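Local coordinates for esterase D (Lactobacillus rhamnosus, PDB 3DKR), which probably hydrolyses carboxylic esters, as an alpha/beta hydrolase with a catalytic triad, at residues 43-48 with 239-244; 96-101 with 243-248. All blocks are in the same frame, centred on the assembly; numbering follows the deposited sequence.

Contact 1: residues 43-48 with 239-244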
loop_
_atom_site.group_PDB
_atom_site.type_symbol
_atom_site.label_atom_id
_atom_site.label_comp_id
_atom_site.label_asym_id
_atom_site.label_seq_id
_atom_site.Cartn_x
_atom_site.Cartn_y
_atom_site.Cartn_z
ATOM N N ARG A 43 10.626 -10.418 2.457
ATOM C CA ARG A 43 11.588 -11.410 2.917
ATOM C C ARG A 43 11.031 -12.250 4.065
ATOM O O ARG A 43 11.252 -13.462 4.101
ATOM C CB ARG A 43 12.902 -10.734 3.309
ATOM C CG ARG A 43 13.667 -10.224 2.124
ATOM C CD ARG A 43 14.230 -11.362 1.277
ATOM N NE ARG A 43 15.401 -10.931 0.537
ATOM C CZ ARG A 43 16.134 -11.702 -0.257
ATOM N NH1 ARG A 43 15.812 -12.981 -0.482
ATOM N NH2 ARG A 43 17.206 -11.184 -0.851
ATOM N N ALA A 44 10.304 -11.632 4.994
ATOM C CA ALA A 44 9.638 -12.387 6.061
ATOM C C ALA A 44 8.670 -13.404 5.457
ATOM O O ALA A 44 8.615 -14.561 5.860
ATOM C CB ALA A 44 8.914 -11.458 7.014
ATOM N N LEU A 45 7.919 -12.980 4.453
ATOM C CA LEU A 45 6.980 -13.889 3.802
ATOM C C LEU A 45 7.729 -15.003 3.094
ATOM O O LEU A 45 7.335 -16.166 3.174
ATOM C CB LEU A 45 6.075 -13.140 2.840
ATOM C CG LEU A 45 5.154 -12.132 3.512
ATOM C CD1 LEU A 45 4.390 -11.342 2.466
ATOM C CD2 LEU A 45 4.153 -12.852 4.417
ATOM N N GLN A 46 8.838 -14.666 2.447
ATOM C CA GLN A 46 9.667 -15.672 1.789
ATOM C C GLN A 46 10.182 -16.721 2.787
ATOM O O GLN A 46 10.173 -17.926 2.484
ATOM C CB GLN A 46 10.844 -15.010 1.089
ATOM C CG GLN A 46 11.692 -15.978 0.277
ATOM C CD GLN A 46 12.869 -15.303 -0.374
ATOM O OE1 GLN A 46 13.598 -14.564 0.290
ATOM N NE2 GLN A 46 13.084 -15.569 -1.658
ATOM N N ARG A 47 10.615 -16.280 3.966
ATOM C CA ARG A 47 11.131 -17.223 4.979
ATOM C C ARG A 47 10.043 -18.188 5.427
ATOM O O ARG A 47 10.344 -19.297 5.883
ATOM C CB ARG A 47 11.729 -16.521 6.193
ATOM C CG ARG A 47 12.929 -15.650 5.888
ATOM C CD ARG A 47 13.664 -15.280 7.171
ATOM N NE ARG A 47 12.874 -14.433 8.066
ATOM C CZ ARG A 47 12.738 -13.112 7.933
ATOM N NH1 ARG A 47 13.326 -12.461 6.929
ATOM N NH2 ARG A 47 11.997 -12.443 8.810
ATOM N N SER A 48 8.777 -17.776 5.322
ATOM C CA SER A 48 7.654 -18.665 5.692
ATOM C C SER A 48 7.075 -19.398 4.474
ATOM O O SER A 48 6.008 -20.038 4.575
ATOM C CB SER A 48 6.561 -17.887 6.434
ATOM O OG SER A 48 6.924 -17.639 7.791
ATOM N N GLU A 239 4.568 -10.929 11.813
ATOM C CA GLU A 239 3.931 -12.016 12.561
ATOM C C GLU A 239 2.405 -11.984 12.443
ATOM O O GLU A 239 1.766 -13.019 12.223
ATOM C CB GLU A 239 4.362 -11.982 14.022
ATOM C CG GLU A 239 5.866 -12.179 14.208
ATOM N N ASP A 240 1.819 -10.792 12.557
ATOM C CA ASP A 240 0.359 -10.648 12.487
ATOM C C ASP A 240 -0.178 -11.019 11.101
ATOM O O ASP A 240 -1.200 -11.697 10.970
ATOM C CB ASP A 240 -0.055 -9.219 12.841
ATOM C CG ASP A 240 0.242 -8.855 14.297
ATOM O OD1 ASP A 240 0.351 -9.788 15.148
ATOM O OD2 ASP A 240 0.345 -7.644 14.597
ATOM N N VAL A 241 0.518 -10.562 10.058
ATOM C CA VAL A 241 0.098 -10.846 8.676
ATOM C C VAL A 241 0.191 -12.344 8.361
ATOM O O VAL A 241 -0.699 -12.938 7.733
ATOM C CB VAL A 241 0.955 -10.031 7.670
ATOM C CG1 VAL A 241 0.750 -10.538 6.226
ATOM C CG2 VAL A 241 0.659 -8.518 7.818
ATOM N N ILE A 242 1.274 -12.955 8.813
ATOM C CA ILE A 242 1.465 -14.380 8.602
ATOM C C ILE A 242 0.396 -15.166 9.358
ATOM O O ILE A 242 -0.194 -16.083 8.802
ATOM C CB ILE A 242 2.905 -14.784 8.960
ATOM C CG1 ILE A 242 3.863 -14.178 7.931
ATOM C CG2 ILE A 242 3.050 -16.303 8.972
ATOM C CD1 ILE A 242 5.340 -14.310 8.270
ATOM N N ALA A 243 0.105 -14.770 10.594
ATOM C CA ALA A 243 -0.985 -15.420 11.350
ATOM C C ALA A 243 -2.328 -15.317 10.613
ATOM O O ALA A 243 -3.111 -16.278 10.544
ATOM C CB ALA A 243 -1.099 -14.824 12.727
ATOM N N PHE A 244 -2.587 -14.143 10.045
ATOM C CA PHE A 244 -3.805 -13.880 9.284
ATOM C C PHE A 244 -3.943 -14.819 8.096
ATOM O O PHE A 244 -5.008 -15.403 7.856
ATOM C CB PHE A 244 -3.799 -12.405 8.850
ATOM C CG PHE A 244 -4.896 -12.025 7.907
ATOM C CD1 PHE A 244 -6.181 -11.724 8.377
ATOM C CD2 PHE A 244 -4.646 -11.898 6.550
ATOM C CE1 PHE A 244 -7.175 -11.342 7.504
ATOM C CE2 PHE A 244 -5.656 -11.524 5.669
ATOM C CZ PHE A 244 -6.908 -11.240 6.141
#
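Leu-45 and Ile-242 make the closest apolar contact between the two helices, Leu-45 CD2 lying 3.8 Å from Ile-242 CG1. The two side chains run past one another in opposite senses, meeting through these two carbons. On the inner side the same Leu-45 CD2 lies 4.5 Å from Val-241 CG1, and both residues are buried: Leu-45 also packs on Tyr-50 and Val-241 on Phe-123. The axes of 43-47 and 239-244 stay 10.6 Å apart and cross at -46°, a separation that the branched side chains bridge with no hydrogen bond. In the alpha/beta-hydrolase fold of this chain, the contact joins helix 39-47 to the C-terminal helix 234-246. Toward solvent the packing thins. In Ile-242, chi1 (-69°) sets CG1 against Leu-45, and the extended chi2 (171°) carries CD1 on to the end of the first helix, where it is 3.7 Å from Ser-48 OG and 4.1 Å from Ala-44 O. Ser-48, exposed, is the first residue to leave helical backbone angles, and its hydroxyl meets a methyl here instead of a polar partner of the other helix.

Contact 2: residues 96-101 with 243-248. With ACT (acetate ion), chain B.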
loop_
_atom_site.group_PDB
_atom_site.type_symbol
_atom_site.label_atom_id
_atom_site.label_comp_id
_atom_site.label_asym_id
_atom_site.label_seq_id
_atom_site.Cartn_x
_atom_site.Cartn_y
_atom_site.Cartn_z
ATOM N N PHE A 96 -3.136 -13.400 -1.685
ATOM C CA PHE A 96 -3.474 -12.328 -0.759
ATOM C C PHE A 96 -2.914 -11.021 -1.327
ATOM O O PHE A 96 -1.898 -11.035 -2.003
ATOM C CB PHE A 96 -2.842 -12.585 0.597
ATOM C CG PHE A 96 -3.371 -13.807 1.302
ATOM C CD1 PHE A 96 -4.276 -13.677 2.344
ATOM C CD2 PHE A 96 -2.986 -15.080 0.914
ATOM C CE1 PHE A 96 -4.775 -14.810 2.994
ATOM C CE2 PHE A 96 -3.493 -16.214 1.565
ATOM C CZ PHE A 96 -4.383 -16.060 2.599
ATOM N N VAL A 97 -3.577 -9.910 -1.046
ATOM C CA VAL A 97 -3.134 -8.595 -1.529
ATOM C C VAL A 97 -3.187 -7.590 -0.394
ATOM O O VAL A 97 -4.240 -7.419 0.227
ATOM C CB VAL A 97 -4.037 -8.118 -2.665
ATOM C CG1 VAL A 97 -3.516 -6.802 -3.251
ATOM C CG2 VAL A 97 -4.169 -9.244 -3.721
ATOM N N PHE A 98 -2.057 -6.917 -0.151
ATOM C CA PHE A 98 -1.945 -5.913 0.916
ATOM C C PHE A 98 -1.244 -4.679 0.384
ATOM O O PHE A 98 -0.476 -4.765 -0.561
ATOM C CB PHE A 98 -1.101 -6.425 2.092
ATOM C CG PHE A 98 -1.555 -7.740 2.662
ATOM C CD1 PHE A 98 -2.573 -7.787 3.611
ATOM C CD2 PHE A 98 -0.909 -8.917 2.316
ATOM C CE1 PHE A 98 -2.974 -8.990 4.159
ATOM C CE2 PHE A 98 -1.325 -10.127 2.840
ATOM C CZ PHE A 98 -2.338 -10.153 3.779
ATOM N N GLY A 99 -1.461 -3.552 1.047
ATOM C CA GLY A 99 -0.741 -2.332 0.701
ATOM C C GLY A 99 -0.637 -1.349 1.835
ATOM O O GLY A 99 -1.279 -1.514 2.875
ATOM N N LEU A 100 0.208 -0.332 1.633
ATOM C CA LEU A 100 0.328 0.800 2.566
ATOM C C LEU A 100 -0.835 1.774 2.310
ATOM O O LEU A 100 -1.910 1.317 1.909
ATOM C CB LEU A 100 1.721 1.443 2.477
ATOM C CG LEU A 100 2.743 0.634 3.287
ATOM C CD1 LEU A 100 4.179 0.834 2.767
ATOM C CD2 LEU A 100 2.648 0.985 4.769
ATOM N N SER A 101 -0.723 3.073 2.605
ATOM C CA SER A 101 -1.939 3.911 2.455
ATOM C C SER A 101 -2.417 3.933 0.996
ATOM O O SER A 101 -3.576 3.617 0.706
ATOM C CB SER A 101 -1.770 5.333 3.000
ATOM O OG SER A 101 -1.616 5.363 4.409
ATOM N N ALA A 243 0.105 -14.770 10.594
ATOM C CA ALA A 243 -0.985 -15.420 11.350
ATOM C C ALA A 243 -2.328 -15.317 10.613
ATOM O O ALA A 243 -3.111 -16.278 10.544
ATOM C CB ALA A 243 -1.099 -14.824 12.727
ATOM N N PHE A 244 -2.587 -14.143 10.045
ATOM C CA PHE A 244 -3.805 -13.880 9.284
ATOM C C PHE A 244 -3.943 -14.819 8.096
ATOM O O PHE A 244 -5.008 -15.403 7.856
ATOM C CB PHE A 244 -3.799 -12.405 8.850
ATOM C CG PHE A 244 -4.896 -12.025 7.907
ATOM C CD1 PHE A 244 -6.181 -11.724 8.377
ATOM C CD2 PHE A 244 -4.646 -11.898 6.550
ATOM C CE1 PHE A 244 -7.175 -11.342 7.504
ATOM C CE2 PHE A 244 -5.656 -11.524 5.669
ATOM C CZ PHE A 244 -6.908 -11.240 6.141
ATOM N N MET A 245 -2.849 -14.970 7.347
ATOM C CA MET A 245 -2.842 -15.864 6.207
ATOM C C MET A 245 -2.977 -17.322 6.629
ATOM O O MET A 245 -3.698 -18.092 5.999
ATOM C CB MET A 245 -1.578 -15.636 5.386
ATOM C CG MET A 245 -1.656 -14.302 4.669
ATOM S SD MET A 245 -0.473 -14.139 3.323
ATOM C CE MET A 245 0.862 -13.885 4.375
ATOM N N GLN A 246 -2.330 -17.681 7.724
ATOM C CA GLN A 246 -2.348 -19.077 8.170
ATOM C C GLN A 246 -3.724 -19.521 8.643
ATOM O O GLN A 246 -4.045 -20.715 8.605
ATOM C CB GLN A 246 -1.299 -19.290 9.255
ATOM C CG GLN A 246 0.096 -19.427 8.709
ATOM C CD GLN A 246 0.274 -20.728 7.945
ATOM O OE1 GLN A 246 -0.127 -20.841 6.787
ATOM N NE2 GLN A 246 0.840 -21.734 8.608
ATOM N N GLN A 247 -4.539 -18.570 9.084
ATOM C CA GLN A 247 -5.944 -18.850 9.405
ATOM C C GLN A 247 -6.756 -19.393 8.228
ATOM O O GLN A 247 -7.791 -20.030 8.439
ATOM C CB GLN A 247 -6.612 -17.599 9.970
ATOM C CG GLN A 247 -6.194 -17.300 11.386
ATOM C CD GLN A 247 -6.766 -18.304 12.378
ATOM O OE1 GLN A 247 -7.952 -18.639 12.316
ATOM N NE2 GLN A 247 -5.922 -18.793 13.296
ATOM N N GLU A 248 -6.294 -19.152 6.997
ATOM C CA GLU A 248 -6.920 -19.745 5.799
ATOM C C GLU A 248 -6.559 -21.212 5.506
ATOM O O GLU A 248 -7.124 -21.827 4.591
ATOM C CB GLU A 248 -6.631 -18.873 4.571
ATOM C CG GLU A 248 -7.242 -17.485 4.694
ATOM C CD GLU A 248 -8.741 -17.541 4.867
ATOM O OE1 GLU A 248 -9.426 -18.129 4.003
ATOM O OE2 GLU A 248 -9.243 -17.028 5.880
HETATM C C ACT B . 1.466 5.817 1.875
HETATM O O ACT B . 0.953 5.598 0.737
HETATM O OXT ACT B . 1.478 4.888 2.733
HETATM C CH3 ACT B . 2.069 7.152 2.218
#
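Met-245 lies over one face of the Phe-96 ring, and Phe-96 has the largest share of the buried surface of any one residue here. Met-245 CG stands 3.6 Å from the centroid of the Phe-96 ring and 13° off the normal, a CH-pi contact almost over the centre. The sulfur makes a Met-aromatic contact with the same face: Met-245 SD is 3.8 Å from the Phe-96 centroid, 21° off the normal, and nearest to Phe-96 CG. A second Met-aromatic contact runs to Phe-98, but there SD sits at the ring edge, 5.4 Å from the centroid and 85° off the normal. One thioether thus addresses two phenylalanines of the strand in different ways. Phe-96 and Phe-98 are two residues apart on strand 94-99 of the mixed alpha/beta-hydrolase sheet, and both point toward helix 234-246, which packs on this side. The strand leads through Gly-99 and Leu-100 to Ser-101, the predicted nucleophile, at the position of the nucleophile elbow before helix 101-113. Ser-101 N donates to OXT of a bound acetate, probably from the crystallisation liquor, at 2.9 Å.

Apolar contacts between rings come next. Phe-244, its CG anti to the backbone N, directs its ring at the strand, and CE2 approaches the edges of both strand rings, 4.2 Å from Phe-96 CD1 and 4.0 Å from Phe-98 CE1. The Phe-244 ring also meets Phe-188 edge-to-face. At the far edge of Phe-96, Glu-248 CG lies 3.8 Å from Phe-96 CZ, an aliphatic contact, while the carboxylate turns to a salt bridge with Arg-215. An alanine in place of Phe-96 would probably open a gap beneath Met-245, leaving its CG and SD without the ring face they lie on and Glu-248 CG without its apolar neighbour.

Contacts 1 and 2 lie on successive turns of helix 234-246, share Ala-243 and Phe-244, and have centres about 9 Å apart. They merge into one apolar layer: Leu-45 CD2 of contact 1 packs 3.4 Å from Met-245 CE of contact 2, and Val-241 CG1 lies 4.0 Å from Phe-98 CZ. The helix is held against helix 39-47 and strand 94-99 through neighbouring side chains. The packed parts lie away from the predicted site: Ser-101 OG is 17.4 Å from Phe-244 CE2, its nearest atom in 243-248. Beside Ser-101, the acetate is also hydrogen-bonded to His-226 NE2 and to the backbone N atoms of Tyr-31 and Leu-102, consistent with the oxyanion hole of this fold.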